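Ketol-acid reductoisomerase (NAD(+)) (uncultured archaeon GZfos26G2, PDB 4XDY) catalyses the magnesium-dependent alkyl migration and NADH-linked reduction of (S)-2-acetolactate to (R)-2,3-dihydroxy-isovalerate in branched-chain amino acid biosynthesis. Local coordinates at residues A[31-40]-A[173-181]; A[128-136]-A[188-196]. All coordinates share one frame; numbering follows the deposited sequence.

Contact 1: residues A[31-40]-A[173-181]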
loop_
_atom_site.group_PDB
_atom_site.type_symbol
_atom_site.label_atom_id
_atom_site.label_comp_id
_atom_site.label_asym_id
_atom_site.label_seq_id
_atom_site.Cartn_x
_atom_site.Cartn_y
_atom_site.Cartn_z
ATOM N N GLN A 31 13.544 -15.428 8.248
ATOM C CA GLN A 31 13.284 -16.866 8.122
ATOM C C GLN A 31 13.934 -17.637 9.310
ATOM O O GLN A 31 13.305 -18.525 9.914
ATOM C CB GLN A 31 13.694 -17.448 6.814
ATOM C CG GLN A 31 12.836 -16.871 5.688
ATOM C CD GLN A 31 12.971 -17.574 4.336
ATOM O OE1 GLN A 31 12.963 -16.947 3.262
ATOM N NE2 GLN A 31 13.160 -18.817 4.383
ATOM N N ALA A 32 15.162 -17.317 9.588
ATOM C CA ALA A 32 15.839 -17.911 10.744
ATOM C C ALA A 32 15.083 -17.763 12.067
ATOM O O ALA A 32 14.969 -18.731 12.846
ATOM C CB ALA A 32 17.284 -17.410 10.830
ATOM N N ASN A 33 14.555 -16.584 12.336
ATOM C CA ASN A 33 13.855 -16.357 13.551
ATOM C C ASN A 33 12.496 -16.980 13.582
ATOM O O ASN A 33 12.057 -17.424 14.635
ATOM C CB ASN A 33 13.774 -14.880 13.851
ATOM C CG ASN A 33 15.091 -14.349 14.424
ATOM O OD1 ASN A 33 15.384 -14.594 15.597
ATOM N ND2 ASN A 33 15.944 -13.726 13.584
ATOM N N CYS A 34 11.802 -17.067 12.435
ATOM C CA CYS A 34 10.514 -17.754 12.436
ATOM C C CYS A 34 10.727 -19.268 12.659
ATOM O O CYS A 34 9.944 -19.898 13.386
ATOM C CB CYS A 34 9.720 -17.470 11.132
ATOM S SG CYS A 34 9.263 -15.716 10.981
ATOM N N LEU A 35 11.742 -19.817 12.009
ATOM C CA LEU A 35 12.073 -21.211 12.141
ATOM C C LEU A 35 12.477 -21.526 13.614
ATOM O O LEU A 35 11.968 -22.478 14.218
ATOM C CB LEU A 35 13.184 -21.617 11.228
ATOM C CG LEU A 35 12.804 -21.778 9.730
ATOM C CD1 LEU A 35 14.094 -21.834 8.878
ATOM C CD2 LEU A 35 11.970 -23.005 9.455
ATOM N N LYS A 36 13.349 -20.695 14.149
ATOM C CA LYS A 36 13.782 -20.895 15.559
ATOM C C LYS A 36 12.598 -20.789 16.558
ATOM O O LYS A 36 12.420 -21.643 17.420
ATOM C CB LYS A 36 14.936 -19.979 15.897
ATOM C CG LYS A 36 15.359 -20.196 17.379
ATOM C CD LYS A 36 16.675 -19.546 17.775
ATOM C CE LYS A 36 16.620 -18.030 17.961
ATOM N NZ LYS A 36 15.831 -17.455 19.101
ATOM N N ASP A 37 11.715 -19.827 16.354
ATOM C CA ASP A 37 10.532 -19.629 17.155
ATOM C C ASP A 37 9.557 -20.795 17.077
ATOM O O ASP A 37 8.850 -21.009 18.029
ATOM C CB ASP A 37 9.751 -18.338 16.780
ATOM C CG ASP A 37 10.413 -17.044 17.255
ATOM O OD1 ASP A 37 11.486 -17.092 17.873
ATOM O OD2 ASP A 37 9.855 -15.951 16.934
ATOM N N SER A 38 9.531 -21.546 15.960
ATOM C CA SER A 38 8.713 -22.714 15.757
ATOM C C SER A 38 9.416 -23.979 16.232
ATOM O O SER A 38 8.879 -25.037 16.059
ATOM C CB SER A 38 8.368 -22.827 14.254
ATOM O OG SER A 38 7.409 -21.820 13.990
ATOM N N GLY A 39 10.596 -23.867 16.831
ATOM C CA GLY A 39 11.233 -25.011 17.427
ATOM C C GLY A 39 12.137 -25.720 16.500
ATOM O O GLY A 39 12.591 -26.791 16.832
ATOM N N ILE A 40 12.499 -25.139 15.342
ATOM C CA ILE A 40 13.417 -25.839 14.417
ATOM C C ILE A 40 14.841 -25.478 14.751
ATOM O O ILE A 40 15.109 -24.359 15.141
ATOM C CB ILE A 40 13.087 -25.509 12.904
ATOM C CG1 ILE A 40 11.570 -25.706 12.613
ATOM C CG2 ILE A 40 14.040 -26.222 11.936
ATOM C CD1 ILE A 40 10.900 -26.965 13.178
ATOM N N THR A 173 7.630 -24.254 5.092
ATOM C CA THR A 173 6.649 -23.165 4.960
ATOM C C THR A 173 5.608 -23.190 6.031
ATOM O O THR A 173 5.096 -22.176 6.500
ATOM C CB THR A 173 5.944 -23.117 3.584
ATOM O OG1 THR A 173 5.026 -24.225 3.454
ATOM C CG2 THR A 173 6.970 -23.037 2.409
ATOM N N LYS A 174 5.318 -24.408 6.511
ATOM C CA LYS A 174 4.374 -24.502 7.624
ATOM C C LYS A 174 5.001 -24.004 8.938
ATOM O O LYS A 174 4.358 -23.283 9.702
ATOM C CB LYS A 174 3.895 -25.962 7.792
ATOM C CG LYS A 174 2.864 -26.004 8.950
ATOM C CD LYS A 174 2.185 -27.324 9.193
ATOM C CE LYS A 174 1.138 -27.096 10.311
ATOM N NZ LYS A 174 0.269 -28.268 10.190
ATOM N N ALA A 175 6.224 -24.436 9.199
ATOM C CA ALA A 175 6.992 -23.984 10.385
ATOM C C ALA A 175 7.167 -22.416 10.384
ATOM O O ALA A 175 7.173 -21.751 11.433
ATOM C CB ALA A 175 8.315 -24.651 10.433
ATOM N N MET A 176 7.288 -21.842 9.175
ATOM C CA MET A 176 7.333 -20.344 9.043
ATOM C C MET A 176 5.991 -19.692 8.972
ATOM O O MET A 176 5.893 -18.453 8.929
ATOM C CB MET A 176 8.237 -19.929 7.855
ATOM C CG MET A 176 9.671 -20.301 8.092
ATOM S SD MET A 176 10.889 -19.798 6.875
ATOM C CE MET A 176 10.442 -20.851 5.494
ATOM N N HIS A 177 4.921 -20.499 9.059
ATOM C CA HIS A 177 3.531 -20.023 9.124
ATOM C C HIS A 177 2.997 -19.380 7.825
ATOM O O HIS A 177 1.947 -18.694 7.818
ATOM C CB HIS A 177 3.307 -19.086 10.305
ATOM C CG HIS A 177 3.528 -19.720 11.665
ATOM N ND1 HIS A 177 3.214 -19.066 12.833
ATOM C CD2 HIS A 177 4.027 -20.926 12.034
ATOM C CE1 HIS A 177 3.511 -19.846 13.871
ATOM N NE2 HIS A 177 4.056 -20.952 13.419
ATOM N N TRP A 178 3.694 -19.618 6.725
ATOM C CA TRP A 178 3.265 -19.070 5.426
ATOM C C TRP A 178 1.978 -19.768 4.986
ATOM O O TRP A 178 1.187 -19.228 4.275
ATOM C CB TRP A 178 4.314 -19.290 4.349
ATOM C CG TRP A 178 5.672 -18.620 4.557
ATOM C CD1 TRP A 178 6.061 -17.823 5.595
ATOM C CD2 TRP A 178 6.824 -18.809 3.750
ATOM N NE1 TRP A 178 7.397 -17.508 5.500
ATOM C CE2 TRP A 178 7.892 -18.076 4.366
ATOM C CE3 TRP A 178 7.084 -19.519 2.594
ATOM C CZ2 TRP A 178 9.188 -18.076 3.845
ATOM C CZ3 TRP A 178 8.356 -19.501 2.085
ATOM C CH2 TRP A 178 9.378 -18.777 2.716
ATOM N N THR A 179 1.798 -21.011 5.446
ATOM C CA THR A 179 0.560 -21.755 5.187
ATOM C C THR A 179 -0.668 -21.102 5.757
ATOM O O THR A 179 -1.778 -21.371 5.273
ATOM C CB THR A 179 0.702 -23.214 5.780
ATOM O OG1 THR A 179 1.296 -23.147 7.078
ATOM C CG2 THR A 179 1.543 -24.022 4.930
ATOM N N LYS A 180 -0.520 -20.198 6.740
ATOM C CA LYS A 180 -1.668 -19.474 7.212
ATOM C C LYS A 180 -2.275 -18.545 6.144
ATOM O O LYS A 180 -3.496 -18.286 6.094
ATOM C CB LYS A 180 -1.381 -18.763 8.513
ATOM C CG LYS A 180 -0.992 -19.732 9.628
ATOM C CD LYS A 180 -0.848 -18.990 10.917
ATOM C CE LYS A 180 -0.167 -19.824 11.966
ATOM N NZ LYS A 180 -1.048 -20.952 12.340
ATOM N N ALA A 181 -1.418 -18.013 5.276
ATOM C CA ALA A 181 -1.902 -17.237 4.141
ATOM C C ALA A 181 -2.151 -18.160 2.951
ATOM O O ALA A 181 -3.142 -17.996 2.225
ATOM C CB ALA A 181 -0.834 -16.162 3.765
HETATM O O HOH W 1 4.526 -23.481 14.407
#

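Contact 2: residues A[128-136]-A[188-196]. With MG (magnesium ion), chain D; MG (magnesium ion), chain C; HIO (N-hydroxy-N-isopropyloxamic acid), chain H; NAI (1,4-dihydronicotinamide adenine dinucleotide), chain E.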
loop_
_atom_site.group_PDB
_atom_site.type_symbol
_atom_site.label_atom_id
_atom_site.label_comp_id
_atom_site.label_asym_id
_atom_site.label_seq_id
_atom_site.Cartn_x
_atom_site.Cartn_y
_atom_site.Cartn_z
ATOM N N ASP A 128 18.894 -32.990 -2.933
ATOM C CA ASP A 128 17.582 -32.492 -3.223
ATOM C C ASP A 128 17.794 -30.964 -3.545
ATOM O O ASP A 128 18.685 -30.307 -2.936
ATOM C CB ASP A 128 16.689 -32.624 -2.075
ATOM C CG ASP A 128 16.249 -34.126 -1.737
ATOM O OD1 ASP A 128 16.250 -34.938 -2.640
ATOM O OD2 ASP A 128 15.802 -34.295 -0.586
ATOM N N VAL A 129 16.899 -30.434 -4.368
ATOM C CA VAL A 129 16.943 -28.987 -4.723
ATOM C C VAL A 129 15.521 -28.444 -4.643
ATOM O O VAL A 129 14.612 -28.897 -5.402
ATOM C CB VAL A 129 17.569 -28.726 -6.092
ATOM C CG1 VAL A 129 17.604 -27.187 -6.430
ATOM C CG2 VAL A 129 18.945 -29.273 -6.176
ATOM N N ILE A 130 15.319 -27.556 -3.684
ATOM C CA ILE A 130 14.030 -27.062 -3.328
ATOM C C ILE A 130 14.007 -25.535 -3.265
ATOM O O ILE A 130 15.056 -24.902 -3.120
ATOM C CB ILE A 130 13.507 -27.670 -2.031
ATOM C CG1 ILE A 130 14.484 -27.422 -0.918
ATOM C CG2 ILE A 130 13.313 -29.188 -2.267
ATOM C CD1 ILE A 130 13.913 -27.733 0.415
ATOM N N MET A 131 12.801 -24.990 -3.259
ATOM C CA MET A 131 12.604 -23.558 -3.092
ATOM C C MET A 131 11.391 -23.289 -2.261
ATOM O O MET A 131 10.299 -23.874 -2.491
ATOM C CB MET A 131 12.457 -22.828 -4.468
ATOM C CG MET A 131 12.070 -21.432 -4.116
ATOM S SD MET A 131 12.353 -20.420 -5.491
ATOM C CE MET A 131 11.207 -20.969 -6.334
ATOM N N VAL A 132 11.551 -22.442 -1.253
ATOM C CA VAL A 132 10.462 -21.877 -0.483
ATOM C C VAL A 132 10.495 -20.347 -0.635
ATOM O O VAL A 132 11.367 -19.671 -0.035
ATOM C CB VAL A 132 10.465 -22.350 0.972
ATOM C CG1 VAL A 132 10.338 -23.904 0.996
ATOM C CG2 VAL A 132 11.776 -21.979 1.740
ATOM N N ALA A 133 9.634 -19.838 -1.497
ATOM C CA ALA A 133 9.701 -18.416 -1.911
ATOM C C ALA A 133 8.594 -17.618 -1.322
ATOM O O ALA A 133 7.449 -17.803 -1.742
ATOM C CB ALA A 133 9.666 -18.321 -3.412
ATOM N N PRO A 134 8.877 -16.695 -0.334
ATOM C CA PRO A 134 7.793 -15.936 0.262
ATOM C C PRO A 134 7.458 -14.789 -0.681
ATOM O O PRO A 134 8.378 -14.151 -1.164
ATOM C CB PRO A 134 8.396 -15.418 1.600
ATOM C CG PRO A 134 9.862 -15.340 1.308
ATOM C CD PRO A 134 10.184 -16.303 0.228
ATOM N N LYS A 135 6.169 -14.462 -0.830
ATOM C CA LYS A 135 5.694 -13.340 -1.627
ATOM C C LYS A 135 5.580 -12.142 -0.666
ATOM O O LYS A 135 4.477 -11.662 -0.287
ATOM C CB LYS A 135 4.342 -13.706 -2.308
ATOM C CG LYS A 135 4.399 -14.920 -3.206
ATOM C CD LYS A 135 5.271 -14.754 -4.442
ATOM C CE LYS A 135 6.718 -15.243 -4.347
ATOM N NZ LYS A 135 7.626 -15.022 -5.565
ATOM N N ALA A 136 6.761 -11.721 -0.138
ATOM C CA ALA A 136 6.805 -10.742 0.910
ATOM C C ALA A 136 8.225 -10.256 1.149
ATOM O O ALA A 136 9.182 -11.036 1.109
ATOM C CB ALA A 136 6.303 -11.306 2.204
ATOM N N PHE A 188 10.504 -24.020 -10.414
ATOM C CA PHE A 188 11.540 -23.022 -10.144
ATOM C C PHE A 188 11.421 -21.873 -11.216
ATOM O O PHE A 188 11.547 -20.696 -10.868
ATOM C CB PHE A 188 12.886 -23.642 -10.277
ATOM C CG PHE A 188 13.528 -23.956 -8.960
ATOM C CD1 PHE A 188 13.128 -25.060 -8.228
ATOM C CD2 PHE A 188 14.540 -23.122 -8.408
ATOM C CE1 PHE A 188 13.768 -25.375 -7.016
ATOM C CE2 PHE A 188 15.192 -23.453 -7.242
ATOM C CZ PHE A 188 14.754 -24.577 -6.518
ATOM N N GLU A 189 11.096 -22.250 -12.445
ATOM C CA GLU A 189 11.071 -21.315 -13.564
ATOM C C GLU A 189 9.838 -20.419 -13.390
ATOM O O GLU A 189 9.878 -19.220 -13.648
ATOM C CB GLU A 189 11.129 -22.087 -14.892
ATOM C CG GLU A 189 12.470 -22.852 -15.120
ATOM C CD GLU A 189 12.728 -24.142 -14.250
ATOM O OE1 GLU A 189 11.676 -24.770 -13.804
ATOM O OE2 GLU A 189 14.004 -24.448 -13.937
ATOM N N GLN A 190 8.718 -20.983 -13.004
ATOM C CA GLN A 190 7.545 -20.170 -12.787
ATOM C C GLN A 190 7.698 -19.104 -11.740
ATOM O O GLN A 190 7.280 -17.983 -11.952
ATOM C CB GLN A 190 6.293 -20.961 -12.443
ATOM C CG GLN A 190 5.698 -21.825 -13.534
ATOM C CD GLN A 190 4.521 -22.545 -12.901
ATOM O OE1 GLN A 190 4.715 -23.539 -12.214
ATOM N NE2 GLN A 190 3.335 -21.946 -12.994
ATOM N N GLU A 191 8.204 -19.486 -10.584
ATOM C CA GLU A 191 8.511 -18.521 -9.535
ATOM C C GLU A 191 9.425 -17.436 -10.019
ATOM O O GLU A 191 9.136 -16.259 -9.803
ATOM C CB GLU A 191 9.132 -19.149 -8.307
ATOM C CG GLU A 191 9.130 -18.185 -7.114
ATOM C CD GLU A 191 10.327 -17.203 -7.024
ATOM O OE1 GLU A 191 11.358 -17.439 -7.670
ATOM O OE2 GLU A 191 10.115 -16.237 -6.284
ATOM N N THR A 192 10.467 -17.807 -10.765
ATOM C CA THR A 192 11.474 -16.872 -11.124
ATOM C C THR A 192 10.842 -15.790 -11.984
ATOM O O THR A 192 11.037 -14.585 -11.791
ATOM C CB THR A 192 12.596 -17.546 -11.911
ATOM O OG1 THR A 192 13.230 -18.559 -11.075
ATOM C CG2 THR A 192 13.607 -16.508 -12.318
ATOM N N TYR A 193 10.049 -16.226 -12.963
ATOM C CA TYR A 193 9.512 -15.264 -13.908
ATOM C C TYR A 193 8.448 -14.384 -13.341
ATOM O O TYR A 193 8.470 -13.147 -13.570
ATOM C CB TYR A 193 8.963 -15.993 -15.154
ATOM C CG TYR A 193 9.912 -16.938 -15.845
ATOM C CD1 TYR A 193 11.274 -16.702 -15.914
ATOM C CD2 TYR A 193 9.407 -18.064 -16.501
ATOM C CE1 TYR A 193 12.148 -17.584 -16.555
ATOM C CE2 TYR A 193 10.267 -18.951 -17.159
ATOM C CZ TYR A 193 11.623 -18.709 -17.224
ATOM O OH TYR A 193 12.476 -19.561 -17.863
ATOM N N GLU A 194 7.547 -14.942 -12.571
ATOM C CA GLU A 194 6.436 -14.148 -11.992
ATOM C C GLU A 194 7.014 -13.142 -10.995
ATOM O O GLU A 194 6.549 -12.021 -10.895
ATOM C CB GLU A 194 5.364 -15.018 -11.367
ATOM C CG GLU A 194 5.750 -15.804 -10.137
ATOM C CD GLU A 194 5.759 -15.000 -8.870
ATOM O OE1 GLU A 194 6.409 -15.463 -7.893
ATOM O OE2 GLU A 194 5.014 -13.946 -8.784
ATOM N N ASP A 195 8.024 -13.600 -10.264
ATOM C CA ASP A 195 8.647 -12.783 -9.186
ATOM C C ASP A 195 9.353 -11.562 -9.785
ATOM O O ASP A 195 9.155 -10.451 -9.338
ATOM C CB ASP A 195 9.625 -13.619 -8.393
ATOM C CG ASP A 195 10.148 -12.864 -7.174
ATOM O OD1 ASP A 195 9.382 -12.758 -6.196
ATOM O OD2 ASP A 195 11.271 -12.319 -7.304
ATOM N N LEU A 196 10.175 -11.821 -10.763
ATOM C CA LEU A 196 10.887 -10.773 -11.483
ATOM C C LEU A 196 9.907 -9.801 -12.113
ATOM O O LEU A 196 10.014 -8.592 -11.921
ATOM C CB LEU A 196 11.798 -11.365 -12.495
ATOM C CG LEU A 196 13.056 -12.095 -12.006
ATOM C CD1 LEU A 196 13.803 -12.657 -13.184
ATOM C CD2 LEU A 196 14.032 -11.206 -11.235
HETATM MG MG MG D . 9.025 -11.324 -4.836
HETATM MG MG MG C . 12.397 -11.025 -6.155
HETATM C C1 HIO H . 12.610 -9.311 -3.904
HETATM O O11 HIO H . 13.335 -9.788 -4.816
HETATM O O12 HIO H . 12.953 -8.587 -2.913
HETATM C C2 HIO H . 11.173 -9.815 -4.048
HETATM O O2 HIO H . 10.981 -10.814 -4.789
HETATM N N3 HIO H . 10.129 -9.187 -3.541
HETATM O O3 HIO H . 8.860 -9.905 -3.418
HETATM C C4 HIO H . 10.173 -7.851 -3.031
HETATM C C41 HIO H . 9.020 -7.052 -3.650
HETATM C C42 HIO H . 10.097 -7.976 -1.513
HETATM P PA NAI E . 20.599 -9.617 1.494
HETATM O O1A NAI E . 20.971 -8.653 0.358
HETATM O O2A NAI E . 19.854 -9.127 2.657
HETATM O O5B NAI E . 21.956 -10.423 1.822
HETATM C C5B NAI E . 21.996 -11.350 2.944
HETATM C C4B NAI E . 23.365 -11.183 3.672
HETATM O O4B NAI E . 24.340 -11.646 2.744
HETATM C C3B NAI E . 23.826 -9.752 4.054
HETATM O O3B NAI E . 23.107 -9.361 5.224
HETATM C C2B NAI E . 25.322 -9.930 4.207
HETATM O O2B NAI E . 25.593 -10.320 5.555
HETATM C C1B NAI E . 25.594 -11.099 3.226
HETATM N N9A NAI E . 26.354 -10.647 2.072
HETATM C C8A NAI E . 26.039 -9.496 1.341
HETATM N N7A NAI E . 26.919 -9.354 0.360
HETATM C C5A NAI E . 27.808 -10.376 0.476
HETATM C C6A NAI E . 29.009 -10.778 -0.231
HETATM N N6A NAI E . 29.484 -10.077 -1.271
HETATM N N1A NAI E . 29.655 -11.919 0.126
HETATM C C2A NAI E . 29.229 -12.643 1.182
HETATM N N3A NAI E . 28.150 -12.364 1.892
HETATM C C4A NAI E . 27.412 -11.232 1.593
HETATM O O3 NAI E . 19.720 -10.864 0.767
HETATM P PN NAI E . 18.058 -10.850 0.663
HETATM O O1N NAI E . 17.587 -9.562 0.019
HETATM O O2N NAI E . 17.570 -11.210 2.002
HETATM O O5D NAI E . 17.956 -11.945 -0.474
HETATM C C5D NAI E . 18.142 -13.356 -0.113
HETATM C C4D NAI E . 17.418 -14.301 -1.139
HETATM O O4D NAI E . 16.021 -14.097 -0.846
HETATM C C3D NAI E . 17.573 -13.941 -2.604
HETATM O O3D NAI E . 17.559 -15.130 -3.404
HETATM C C2D NAI E . 16.344 -13.069 -2.955
HETATM O O2D NAI E . 15.971 -13.015 -4.330
HETATM C C1D NAI E . 15.299 -13.734 -2.084
HETATM N N1N NAI E . 14.119 -12.966 -1.672
HETATM C C2N NAI E . 14.306 -11.798 -1.022
HETATM C C3N NAI E . 13.255 -11.065 -0.596
HETATM C C7N NAI E . 13.492 -9.887 0.180
HETATM O O7N NAI E . 14.552 -9.187 0.212
HETATM N N7N NAI E . 12.577 -9.680 1.093
HETATM C C4N NAI E . 11.921 -11.575 -0.837
HETATM C C5N NAI E . 11.807 -12.915 -1.325
HETATM C C6N NAI E . 12.927 -13.550 -1.759
HETATM O O HOH W 2 9.421 -13.022 -3.505
HETATM O O HOH W 3 6.915 -11.874 -4.791
HETATM O O HOH W 4 8.613 -10.029 -6.452
HETATM O O HOH W 5 13.980 -11.027 -7.500
HETATM O O HOH W 6 13.211 -12.751 -5.137
#

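Contact 1: residues A[31-40]-A[173-181]
M176 lays its side chain obliquely across Q31 and L35, and this is the tightly packed, buried half of the contact. Its CG touches L35 CD2 at 3.8 Å and lies a little further from C34 CB. Beyond CG the chain bends at its last torsion (chi3 -69°), which carries the methyl CE over one face of the W178 indole, near the rim. The sulfur meets the amide end of Q31, with NE2 3.5 Å from M176 SD. That amide stands at the edge of the indole, CD 3.8 Å from W178 CZ2, with its plane turned 81° from the ring. Its OE1 lies in the ring plane at that edge and is hydrogen-bonded to S111 OG. Cutting the side chain back to an alanine here is likely to leave S111 without this partner and to open a gap beside the M176 sulfur and the indole edge.

Toward the end of helix 26-37 the contact becomes polar and more exposed. A175 CB still rests on L35 CD2 and I40 CG1, both at 4.1 Å, while S38 OG donates to A175 O, 2.6 Å away and in the carbonyl plane. A water in the plane of the H177 ring sits 2.8 Å from H177 NE2 and bonds weakly to S38 OG. Y145 of helix 138-146 borders this side, hydrogen-bonded to S38 and stacked on H177. Both helices stop here in Schellman motifs, with G39 and H177 at positive phi, and the joining of two such C-terminal ends packs helix 26-37, which follows the first strand of the Rossmann fold, against the end of helix 165-175 in the NAD-binding domain.

Contact 2: residues A[128-136]-A[188-196]
The dinuclear magnesium site of the reductoisomerase lies at the end of this contact, where strand 128-134 of the Rossmann domain runs beside helix 188-203, the first of the knotted C-terminal domain. The axes of strand 128-134 and of residues 188-196 approach to 10.2 Å at 32°. K135, just past the strand, bends at chi2 and chi3 and brings NZ among three carboxylates. E194 OE1 takes it at 2.7 Å through its syn lone pair, whereas E191 OE2 and D195 OD1, each 2.9 Å from K135 NZ, are met on their anti sides and out of the carboxylate plane. With CG anti to the backbone N (chi1 -173°), D195 turns its carboxylate to the metals and bridges them: OD1 binds one magnesium at 2.0 Å and OD2 the other at 2.1 Å, with the inhibitor's O2 shared between them. E199 also ligates metal. The other oxygen of E191, OE1, is held by G113 N and by H112, the predicted active-site residue.

Farther back the contact is apolar. M131 lays CB over one face of the F188 ring, 3.9 Å from its centroid, in a CH-pi contact, and its sulfur stands above the ring at greater distance. From there the methyl CE turns to E191 CB, 3.4 Å away, lying against the stem of the glutamate that K135 grips.

The lysine probably offsets part of the negative charge gathered beside the metals, and by holding D195 OD1 from the anti side it acts as a second-shell partner that is likely to steady the bridging carboxylate.

The two contacts, with centres about 17 Å apart, meet on strand 128-134. From contact 1, W178 packs its indole along that strand, with CH2 3.5 Å from V132 O and CZ2 3.6 Å from P134 CB, while T173 CG2 lies 3.8 Å from V132 CG1. Contact 2 uses V129, M131 and A133 of the same strand to meet helix 188-203. Just past the strand, A136 O is 3.4 Å from NAI C4N, the nicotinamide carbon that carries the hydride. Contact 1 stays further off, the Q31 side chain being about 6 Å from NAI and about 10 Å from the inhibitor, nearest atoms in each case. S111 joins them too, bonding both Q31 and V132 O.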